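PDB 2OHW: YueI protein from Bacillus subtilis, which is of unknown function and belongs to the DUF1694 family, folding as a four-stranded mixed sheet with helices packed around it. Local coordinates for residues Ala55-Glu58 against Leu59-His63; Asp123-Tyr126 against Asn127-Leu131; Pro18-Thr21 against Lys22-Arg26. All coordinates share one frame; numbering follows the deposited sequence.

Contact 1 of 3, residues Ala55-Glu58 against Leu59-His63; sequences AEHE and LKNSH
The amide of Asn61 meets one face of the His57 ring through its nitrogen, ND2 standing 3.3 Å above the ring plane and displaced toward the rim on the NE2 side. The amide tilts 34° from the ring, so this is a touch by one atom and not a stack of two planes. A chi1 of -179°, CG anti to the backbone N, carries the His57 ring out from the helix to where the amide of Asn61, one turn later, comes over it. The same ND2 donates to His57 O at 3.0 Å, and this acceptor lies in the amide plane, which fixes the rotation of the Asn61 side chain. At the ring edge, in plane, His57 ND1 makes a weak bond to Glu58 OE2 at 3.4 Å, while Glu58 OE1 forms a salt bridge with Arg116. On the buried side Leu59 turns toward Met84 and Ile108, its CG 3.4 Å from Ala55 O. Ser62 OG reaches back to Leu59 O at 2.8 Å, just past the point where Asn61 leaves helical geometry. At the end of helix 53-60, then, His57 O receives only a weak bond from Asn61 N but a straighter one from ND2, and Leu59 O accepts the Ser62 hydroxyl.

Contact 2 of 3, residues Asp123-Tyr126 against Asn127-Leu131; sequences DDIY and NRSVL
One face of the Tyr126 ring carries Val130, whose CB stands over it 4.1 Å from the ring centroid, a CH-pi contact shifted toward the rim; Val130 CG2 reaches Tyr126 CZ at 3.6 Å. At the ring edge, in plane, lies Asn127 OD1, its amide turned 80° from the ring. Tyr126 OH is bonded to Leu11 O, which ties the ring to helix 5-12. The Arg128 guanidinium has Asp124 CB over one face, and its NH2 forms a salt bridge with Asp124 OD2 at 2.9 Å. Carboxylate and guanidinium planes are 71° apart, so the pair meets through one oxygen and one nitrogen. Ile125 O is gripped twice by Ser129, by OG at 2.6 Å and by N at 2.9 Å, from opposite faces of its carbonyl plane; OG, set between backbone N and carbonyl carbon (chi1 68°), also bonds Thr42 OG1. At the start of the helix Asp123 OD1 accepts from Tyr126 N at 2.9 Å, while OD2 bonds Tyr52 OH. Asp123 is thus a classic Asp N-cap, followed by an i to i+4 salt bridge on the exposed side of a short C-terminal helix whose other side packs on strand 37-42 and helix 5-12.

Contact 3 of 3, residues Pro18-Thr21 against Lys22-Arg26; sequences PLET and KPDER
Thr21 and Asp24, which bury more of their surface in this contact than the other residues, meet where the loop turns into helix 22-28. Thr21 OG1 accepts from Asp24 N at 3.2 Å, with the N-H directed at it at 153°. The threonine torsion (chi1 67°) sets OG1 between backbone N and carbonyl carbon, facing the first turn, with Pro23 CD beside it at 3.6 Å. The Asp24 side chain swings back over the same hydroxyl, its OD2 2.9 Å from Thr21 OG1. The same OD2 also comes within 3.3 Å of Glu20 OE2, two acceptors whose carboxylate planes are 59° apart; this crowding of like charge would probably favour a proton or a counter-ion nearby, and Glu20 OE1 has a long, weak ion pair with Lys6. Glu25 is the third main contributor. Extended beyond CG, it slides past Leu19 in the opposite direction, its CG 3.7 Å from Leu19 CB, and its OE2 takes the Leu19 N-H at 3.0 Å on the anti side of the carboxylate. Its other oxygen, OE1, accepts from Arg34 N, so one buried carboxylate joins two loops. Leu19 also rests on Met7 and Tyr10 of helix 5-12. Threonine at the N-cap, proline two positions on and an acidic residue at the third helical position make up a familiar helix start, here with a glutamate that reaches back to bind the incoming loop.

All three contacts are local, each made within one helix or at one of its ends, and they do not touch one another; their centres lie 22 to 25 Å apart. Contacts 1 and 2 are partly buried; both mix apolar packing with polar groups bonded to neighbouring elements, and both lean on strand 37-42 of the sheet. Contact 3 is a surface contact with a single buried residue, and it shares helix 5-12 as a neighbour with contact 2. The chemistry follows position: contact 3 is a helix start, where a side-chain oxygen accepts a backbone N-H; contact 1 is a helix end, where side-chain donors reach backbone carbonyls; contact 2, spanning a whole short helix, has both kinds of bond.

Contact 1 of 3, residues Ala55-Glu58 against Leu59-His63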
ATOM      1  N   ALA A  55      -5.351  -8.731   1.027  1.00 18.24           N
ATOM      2  CA  ALA A  55      -4.316  -8.216   1.928  1.00 17.94           C
ATOM      3  C   ALA A  55      -3.998  -9.243   2.995  1.00 18.15           C
ATOM      4  O   ALA A  55      -2.829  -9.435   3.331  1.00 18.09           O
ATOM      5  CB  ALA A  55      -4.744  -6.894   2.569  1.00 17.58           C
ATOM      6  N   GLU A  56      -5.028  -9.907   3.517  1.00 18.92           N
ATOM      7  CA  GLU A  56      -4.795 -10.961   4.513  1.00 18.90           C
ATOM      8  C   GLU A  56      -3.906 -12.055   3.928  1.00 18.26           C
ATOM      9  O   GLU A  56      -3.006 -12.551   4.592  1.00 18.15           O
ATOM     10  CB  GLU A  56      -6.094 -11.553   5.066  1.00 19.43           C
ATOM     11  CG  GLU A  56      -5.807 -12.619   6.144  1.00 22.23           C
ATOM     12  CD  GLU A  56      -6.915 -12.846   7.149  1.00 28.52           C
ATOM     13  OE1 GLU A  56      -8.072 -12.433   6.904  1.00 31.05           O
ATOM     14  OE2 GLU A  56      -6.615 -13.477   8.188  1.00 30.87           O
ATOM     15  N   HIS A  57      -4.150 -12.417   2.671  1.00 17.53           N
ATOM     16  CA  HIS A  57      -3.334 -13.434   2.032  1.00 17.81           C
ATOM     17  C   HIS A  57      -1.857 -13.072   2.023  1.00 17.65           C
ATOM     18  O   HIS A  57      -0.992 -13.921   2.297  1.00 17.75           O
ATOM     19  CB  HIS A  57      -3.810 -13.688   0.597  1.00 18.58           C
ATOM     20  CG  HIS A  57      -3.023 -14.750  -0.101  1.00 19.04           C
ATOM     21  ND1 HIS A  57      -1.919 -14.470  -0.875  1.00 19.68           N
ATOM     22  CD2 HIS A  57      -3.133 -16.100  -0.076  1.00 19.91           C
ATOM     23  CE1 HIS A  57      -1.408 -15.601  -1.337  1.00 19.55           C
ATOM     24  NE2 HIS A  57      -2.124 -16.602  -0.858  1.00 22.46           N
ATOM     25  N   GLU A  58      -1.560 -11.822   1.676  1.00 17.95           N
ATOM     26  CA  GLU A  58      -0.184 -11.350   1.623  1.00 18.85           C
ATOM     27  C   GLU A  58       0.459 -11.279   3.009  1.00 18.87           C
ATOM     28  O   GLU A  58       1.646 -11.570   3.162  1.00 19.23           O
ATOM     29  CB  GLU A  58      -0.090  -9.992   0.910  1.00 19.62           C
ATOM     30  CG  GLU A  58      -0.384 -10.037  -0.609  1.00 21.43           C
ATOM     31  CD  GLU A  58       0.366 -11.139  -1.367  1.00 25.32           C
ATOM     32  OE1 GLU A  58       1.579 -11.360  -1.123  1.00 27.68           O
ATOM     33  OE2 GLU A  58      -0.264 -11.787  -2.232  1.00 27.66           O
ATOM     34  N   LEU A  59      -0.311 -10.889   4.021  1.00 18.25           N
ATOM     35  CA  LEU A  59       0.228 -10.889   5.385  1.00 18.52           C
ATOM     36  C   LEU A  59       0.517 -12.307   5.895  1.00 19.22           C
ATOM     37  O   LEU A  59       1.521 -12.552   6.578  1.00 20.27           O
ATOM     38  CB  LEU A  59      -0.717 -10.148   6.326  1.00 18.09           C
ATOM     39  CG  LEU A  59      -0.866  -8.664   6.026  1.00 17.78           C
ATOM     40  CD1 LEU A  59      -2.068  -8.137   6.749  1.00 18.22           C
ATOM     41  CD2 LEU A  59       0.379  -7.886   6.429  1.00 17.00           C
ATOM     42  N   LYS A  60      -0.373 -13.228   5.544  1.00 19.87           N
ATOM     43  CA  LYS A  60      -0.274 -14.629   5.950  1.00 21.26           C
ATOM     44  C   LYS A  60       0.920 -15.327   5.295  1.00 21.63           C
ATOM     45  O   LYS A  60       1.512 -16.234   5.878  1.00 22.15           O
ATOM     46  CB  LYS A  60      -1.574 -15.329   5.543  1.00 21.52           C
ATOM     47  CG  LYS A  60      -1.671 -16.803   5.873  1.00 22.67           C
ATOM     48  CD  LYS A  60      -3.029 -17.347   5.467  1.00 24.80           C
ATOM     49  CE  LYS A  60      -3.164 -18.815   5.876  1.00 27.40           C
ATOM     50  NZ  LYS A  60      -2.179 -19.697   5.178  1.00 29.43           N
ATOM     51  N   ASN A  61       1.251 -14.912   4.077  1.00 22.10           N
ATOM     52  CA  ASN A  61       2.235 -15.621   3.270  1.00 23.05           C
ATOM     53  C   ASN A  61       3.564 -14.892   3.192  1.00 24.68           C
ATOM     54  O   ASN A  61       4.479 -15.271   2.449  1.00 25.53           O
ATOM     55  CB  ASN A  61       1.618 -15.942   1.914  1.00 21.66           C
ATOM     56  CG  ASN A  61       0.697 -17.136   2.000  1.00 20.99           C
ATOM     57  OD1 ASN A  61       1.178 -18.258   2.046  1.00 19.58           O
ATOM     58  ND2 ASN A  61      -0.614 -16.908   2.074  1.00 17.84           N
ATOM     59  N   SER A  62       3.666 -13.887   4.056  1.00 26.25           N
ATOM     60  CA  SER A  62       4.802 -12.996   4.119  1.00 27.34           C
ATOM     61  C   SER A  62       5.981 -13.605   4.852  1.00 27.56           C
ATOM     62  O   SER A  62       5.839 -14.532   5.656  1.00 28.49           O
ATOM     63  CB  SER A  62       4.385 -11.724   4.848  1.00 27.55           C
ATOM     64  OG  SER A  62       4.197 -11.963   6.238  1.00 28.59           O
ATOM     65  N   HIS A  63       7.153 -13.072   4.545  1.00 27.75           N
ATOM     66  CA  HIS A  63       8.318 -13.242   5.379  1.00 27.87           C
ATOM     67  C   HIS A  63       8.972 -11.869   5.461  1.00 26.66           C
ATOM     68  O   HIS A  63       9.251 -11.248   4.426  1.00 27.17           O
ATOM     69  CB  HIS A  63       9.248 -14.302   4.767  1.00 28.61           C
ATOM     70  CG  HIS A  63      10.449 -13.747   4.066  1.00 32.23           C
ATOM     71  ND1 HIS A  63      11.701 -13.739   4.645  1.00 35.28           N
ATOM     72  CD2 HIS A  63      10.600 -13.207   2.833  1.00 34.93           C
ATOM     73  CE1 HIS A  63      12.568 -13.200   3.805  1.00 35.87           C
ATOM     74  NE2 HIS A  63      11.927 -12.867   2.699  1.00 36.15           N
TER

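Contact 2 of 3, residues Asp123-Tyr126 against Asn127-Leu131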
ATOM      1  N   ASP A 123     -10.372  -3.433  -8.692  1.00 17.45           N
ATOM      2  CA  ASP A 123     -11.823  -3.459  -8.511  1.00 18.15           C
ATOM      3  C   ASP A 123     -12.402  -2.070  -8.775  1.00 18.72           C
ATOM      4  O   ASP A 123     -11.651  -1.123  -9.042  1.00 18.67           O
ATOM      5  CB  ASP A 123     -12.222  -4.069  -7.134  1.00 18.54           C
ATOM      6  CG  ASP A 123     -11.864  -3.190  -5.926  1.00 19.37           C
ATOM      7  OD1 ASP A 123     -11.217  -2.139  -6.080  1.00 18.54           O
ATOM      8  OD2 ASP A 123     -12.265  -3.552  -4.790  1.00 21.93           O
ATOM      9  N   ASP A 124     -13.725  -1.929  -8.711  1.00 20.45           N
ATOM     10  CA  ASP A 124     -14.339  -0.623  -8.970  1.00 21.25           C
ATOM     11  C   ASP A 124     -13.902   0.483  -7.998  1.00 20.39           C
ATOM     12  O   ASP A 124     -13.801   1.654  -8.382  1.00 20.71           O
ATOM     13  CB  ASP A 124     -15.876  -0.735  -8.989  1.00 22.98           C
ATOM     14  CG  ASP A 124     -16.461  -1.187  -7.657  1.00 26.75           C
ATOM     15  OD1 ASP A 124     -15.723  -1.733  -6.799  1.00 32.50           O
ATOM     16  OD2 ASP A 124     -17.692  -0.997  -7.463  1.00 32.88           O
ATOM     17  N   ILE A 125     -13.644   0.121  -6.740  1.00 19.34           N
ATOM     18  CA  ILE A 125     -13.150   1.091  -5.774  1.00 18.49           C
ATOM     19  C   ILE A 125     -11.757   1.612  -6.156  1.00 17.76           C
ATOM     20  O   ILE A 125     -11.490   2.816  -6.064  1.00 18.23           O
ATOM     21  CB  ILE A 125     -13.148   0.531  -4.338  1.00 18.65           C
ATOM     22  CG1 ILE A 125     -14.552   0.064  -3.963  1.00 18.53           C
ATOM     23  CG2 ILE A 125     -12.677   1.601  -3.358  1.00 17.88           C
ATOM     24  CD1 ILE A 125     -14.668  -0.530  -2.574  1.00 20.31           C
ATOM     25  N   TYR A 126     -10.876   0.727  -6.620  1.00 17.64           N
ATOM     26  CA  TYR A 126      -9.565   1.177  -7.090  1.00 17.92           C
ATOM     27  C   TYR A 126      -9.712   2.216  -8.187  1.00 18.61           C
ATOM     28  O   TYR A 126      -9.108   3.292  -8.125  1.00 18.12           O
ATOM     29  CB  TYR A 126      -8.723   0.017  -7.627  1.00 17.47           C
ATOM     30  CG  TYR A 126      -7.310   0.448  -7.947  1.00 15.55           C
ATOM     31  CD1 TYR A 126      -6.337   0.447  -6.962  1.00 14.91           C
ATOM     32  CD2 TYR A 126      -6.955   0.898  -9.229  1.00 14.77           C
ATOM     33  CE1 TYR A 126      -5.033   0.858  -7.217  1.00 13.85           C
ATOM     34  CE2 TYR A 126      -5.658   1.312  -9.500  1.00 14.56           C
ATOM     35  CZ  TYR A 126      -4.707   1.289  -8.490  1.00 13.86           C
ATOM     36  OH  TYR A 126      -3.418   1.699  -8.719  1.00 14.47           O
ATOM     37  N   ASN A 127     -10.524   1.879  -9.184  1.00 19.89           N
ATOM     38  CA  ASN A 127     -10.673   2.723 -10.364  1.00 21.63           C
ATOM     39  C   ASN A 127     -11.244   4.084 -10.001  1.00 22.65           C
ATOM     40  O   ASN A 127     -10.878   5.086 -10.597  1.00 23.50           O
ATOM     41  CB  ASN A 127     -11.568   2.035 -11.394  1.00 21.75           C
ATOM     42  CG  ASN A 127     -10.939   0.784 -11.966  1.00 23.47           C
ATOM     43  OD1 ASN A 127      -9.709   0.640 -11.993  1.00 25.67           O
ATOM     44  ND2 ASN A 127     -11.776  -0.133 -12.441  1.00 26.27           N
ATOM     45  N   ARG A 128     -12.115   4.121  -9.000  1.00 23.18           N
ATOM     46  CA  ARG A 128     -12.788   5.368  -8.644  1.00 24.51           C
ATOM     47  C   ARG A 128     -11.975   6.203  -7.659  1.00 24.43           C
ATOM     48  O   ARG A 128     -12.113   7.428  -7.612  1.00 25.56           O
ATOM     49  CB  ARG A 128     -14.188   5.090  -8.089  1.00 24.94           C
ATOM     50  CG  ARG A 128     -15.122   4.396  -9.081  1.00 28.23           C
ATOM     51  CD  ARG A 128     -16.585   4.537  -8.693  1.00 34.35           C
ATOM     52  NE  ARG A 128     -17.372   3.372  -9.104  1.00 38.74           N
ATOM     53  CZ  ARG A 128     -17.961   2.528  -8.260  1.00 40.35           C
ATOM     54  NH1 ARG A 128     -17.877   2.723  -6.950  1.00 41.08           N
ATOM     55  NH2 ARG A 128     -18.647   1.491  -8.728  1.00 41.55           N
ATOM     56  N   SER A 129     -11.109   5.551  -6.887  1.00 23.62           N
ATOM     57  CA  SER A 129     -10.390   6.231  -5.814  1.00 23.32           C
ATOM     58  C   SER A 129      -8.934   6.596  -6.087  1.00 23.59           C
ATOM     59  O   SER A 129      -8.395   7.489  -5.443  1.00 23.70           O
ATOM     60  CB  SER A 129     -10.456   5.373  -4.546  1.00 22.70           C
ATOM     61  OG  SER A 129      -9.713   4.172  -4.714  1.00 21.28           O
ATOM     62  N   VAL A 130      -8.272   5.913  -7.019  1.00 23.72           N
ATOM     63  CA  VAL A 130      -6.816   6.051  -7.099  1.00 23.92           C
ATOM     64  C   VAL A 130      -6.327   7.457  -7.496  1.00 24.36           C
ATOM     65  O   VAL A 130      -5.229   7.878  -7.108  1.00 24.46           O
ATOM     66  CB  VAL A 130      -6.154   4.924  -7.954  1.00 23.94           C
ATOM     67  CG1 VAL A 130      -6.425   5.115  -9.443  1.00 23.71           C
ATOM     68  CG2 VAL A 130      -4.668   4.837  -7.666  1.00 23.56           C
ATOM     69  N   LEU A 131      -7.141   8.190  -8.252  1.00 25.11           N
ATOM     70  CA  LEU A 131      -6.742   9.536  -8.681  1.00 25.79           C
ATOM     71  C   LEU A 131      -7.444  10.654  -7.901  1.00 26.83           C
ATOM     72  O   LEU A 131      -7.189  11.844  -8.144  1.00 28.12           O
ATOM     73  CB  LEU A 131      -6.967   9.706 -10.183  1.00 25.77           C
ATOM     74  CG  LEU A 131      -6.195   8.771 -11.118  1.00 25.63           C
ATOM     75  CD1 LEU A 131      -6.508   9.168 -12.541  1.00 27.48           C
ATOM     76  CD2 LEU A 131      -4.707   8.879 -10.854  1.00 24.42           C
TER

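Contact 3 of 3, residues Pro18-Thr21 against Lys22-Arg26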
ATOM      1  N   PRO A  18       9.016   0.546 -12.162  1.00 23.00           N
ATOM      2  CA  PRO A  18       9.599   1.590 -11.330  1.00 24.02           C
ATOM      3  C   PRO A  18       9.151   2.990 -11.737  1.00 24.86           C
ATOM      4  O   PRO A  18       8.607   3.182 -12.833  1.00 24.99           O
ATOM      5  CB  PRO A  18      11.097   1.430 -11.592  1.00 24.25           C
ATOM      6  CG  PRO A  18      11.172   0.973 -13.021  1.00 23.89           C
ATOM      7  CD  PRO A  18       9.937   0.113 -13.236  1.00 23.87           C
ATOM      8  N   LEU A  19       9.388   3.960 -10.856  1.00 25.81           N
ATOM      9  CA  LEU A  19       9.246   5.363 -11.224  1.00 26.93           C
ATOM     10  C   LEU A  19      10.611   5.918 -11.604  1.00 28.36           C
ATOM     11  O   LEU A  19      11.612   5.205 -11.529  1.00 28.32           O
ATOM     12  CB  LEU A  19       8.635   6.161 -10.080  1.00 26.45           C
ATOM     13  CG  LEU A  19       7.219   5.729  -9.695  1.00 26.25           C
ATOM     14  CD1 LEU A  19       6.717   6.533  -8.511  1.00 25.91           C
ATOM     15  CD2 LEU A  19       6.275   5.865 -10.884  1.00 27.16           C
ATOM     16  N   GLU A  20      10.645   7.185 -12.011  1.00 29.98           N
ATOM     17  CA  GLU A  20      11.884   7.814 -12.484  1.00 31.86           C
ATOM     18  C   GLU A  20      12.976   7.929 -11.414  1.00 31.86           C
ATOM     19  O   GLU A  20      14.157   7.729 -11.708  1.00 32.72           O
ATOM     20  CB  GLU A  20      11.620   9.180 -13.150  1.00 31.93           C
ATOM     21  CG  GLU A  20      10.406   9.960 -12.646  1.00 33.79           C
ATOM     22  CD  GLU A  20      10.459  11.436 -13.013  1.00 34.03           C
ATOM     23  OE1 GLU A  20       9.812  11.829 -14.005  1.00 37.88           O
ATOM     24  OE2 GLU A  20      11.153  12.204 -12.317  1.00 37.65           O
ATOM     25  N   THR A  21      12.581   8.244 -10.183  1.00 31.60           N
ATOM     26  CA  THR A  21      13.536   8.386  -9.084  1.00 31.17           C
ATOM     27  C   THR A  21      13.125   7.584  -7.850  1.00 31.08           C
ATOM     28  O   THR A  21      11.954   7.275  -7.663  1.00 30.61           O
ATOM     29  CB  THR A  21      13.717   9.868  -8.671  1.00 31.40           C
ATOM     30  OG1 THR A  21      12.500  10.369  -8.100  1.00 30.60           O
ATOM     31  CG2 THR A  21      14.116  10.744  -9.860  1.00 31.53           C
ATOM     32  N   LYS A  22      14.100   7.264  -7.003  1.00 30.92           N
ATOM     33  CA  LYS A  22      13.824   6.649  -5.703  1.00 30.95           C
ATOM     34  C   LYS A  22      12.931   7.505  -4.775  1.00 30.74           C
ATOM     35  O   LYS A  22      11.972   6.979  -4.192  1.00 30.16           O
ATOM     36  CB  LYS A  22      15.134   6.238  -5.015  1.00 31.80           C
ATOM     37  CG  LYS A  22      15.618   4.828  -5.361  1.00 32.77           C
ATOM     38  CD  LYS A  22      15.870   4.607  -6.848  1.00 35.33           C
ATOM     39  CE  LYS A  22      16.417   3.205  -7.128  1.00 35.66           C
ATOM     40  NZ  LYS A  22      15.443   2.130  -6.778  1.00 38.78           N
ATOM     41  N   PRO A  23      13.226   8.818  -4.636  1.00 29.86           N
ATOM     42  CA  PRO A  23      12.341   9.670  -3.833  1.00 29.19           C
ATOM     43  C   PRO A  23      10.883   9.658  -4.316  1.00 28.03           C
ATOM     44  O   PRO A  23       9.969   9.676  -3.490  1.00 27.58           O
ATOM     45  CB  PRO A  23      12.948  11.071  -3.987  1.00 29.59           C
ATOM     46  CG  PRO A  23      14.366  10.834  -4.362  1.00 30.00           C
ATOM     47  CD  PRO A  23      14.385   9.572  -5.161  1.00 30.21           C
ATOM     48  N   ASP A  24      10.668   9.623  -5.630  1.00 26.87           N
ATOM     49  CA  ASP A  24       9.315   9.548  -6.178  1.00 25.87           C
ATOM     50  C   ASP A  24       8.592   8.332  -5.601  1.00 24.54           C
ATOM     51  O   ASP A  24       7.445   8.423  -5.165  1.00 24.59           O
ATOM     52  CB  ASP A  24       9.346   9.408  -7.702  1.00 26.55           C
ATOM     53  CG  ASP A  24       9.613  10.718  -8.423  1.00 29.54           C
ATOM     54  OD1 ASP A  24       9.358  11.805  -7.853  1.00 32.16           O
ATOM     55  OD2 ASP A  24      10.070  10.648  -9.589  1.00 31.91           O
ATOM     56  N   GLU A  25       9.283   7.197  -5.608  1.00 22.92           N
ATOM     57  CA  GLU A  25       8.703   5.958  -5.125  1.00 21.63           C
ATOM     58  C   GLU A  25       8.405   6.038  -3.637  1.00 21.38           C
ATOM     59  O   GLU A  25       7.321   5.644  -3.205  1.00 21.01           O
ATOM     60  CB  GLU A  25       9.626   4.774  -5.417  1.00 21.54           C
ATOM     61  CG  GLU A  25       9.782   4.504  -6.918  1.00 21.43           C
ATOM     62  CD  GLU A  25      10.750   3.389  -7.243  1.00 22.41           C
ATOM     63  OE1 GLU A  25      11.249   2.732  -6.304  1.00 21.82           O
ATOM     64  OE2 GLU A  25      11.008   3.155  -8.449  1.00 22.78           O
ATOM     65  N   ARG A  26       9.349   6.573  -2.864  1.00 20.42           N
ATOM     66  CA  ARG A  26       9.155   6.675  -1.424  1.00 20.54           C
ATOM     67  C   ARG A  26       7.992   7.590  -1.086  1.00 20.20           C
ATOM     68  O   ARG A  26       7.231   7.322  -0.154  1.00 20.30           O
ATOM     69  CB  ARG A  26      10.431   7.152  -0.732  1.00 20.45           C
ATOM     70  CG  ARG A  26      11.584   6.163  -0.833  1.00 22.22           C
ATOM     71  CD  ARG A  26      12.688   6.519   0.154  1.00 23.71           C
ATOM     72  NE  ARG A  26      13.917   5.802  -0.144  1.00 25.04           N
ATOM     73  CZ  ARG A  26      14.202   4.582   0.295  1.00 27.45           C
ATOM     74  NH1 ARG A  26      13.337   3.915   1.057  1.00 28.20           N
ATOM     75  NH2 ARG A  26      15.359   4.020  -0.036  1.00 28.51           N
TER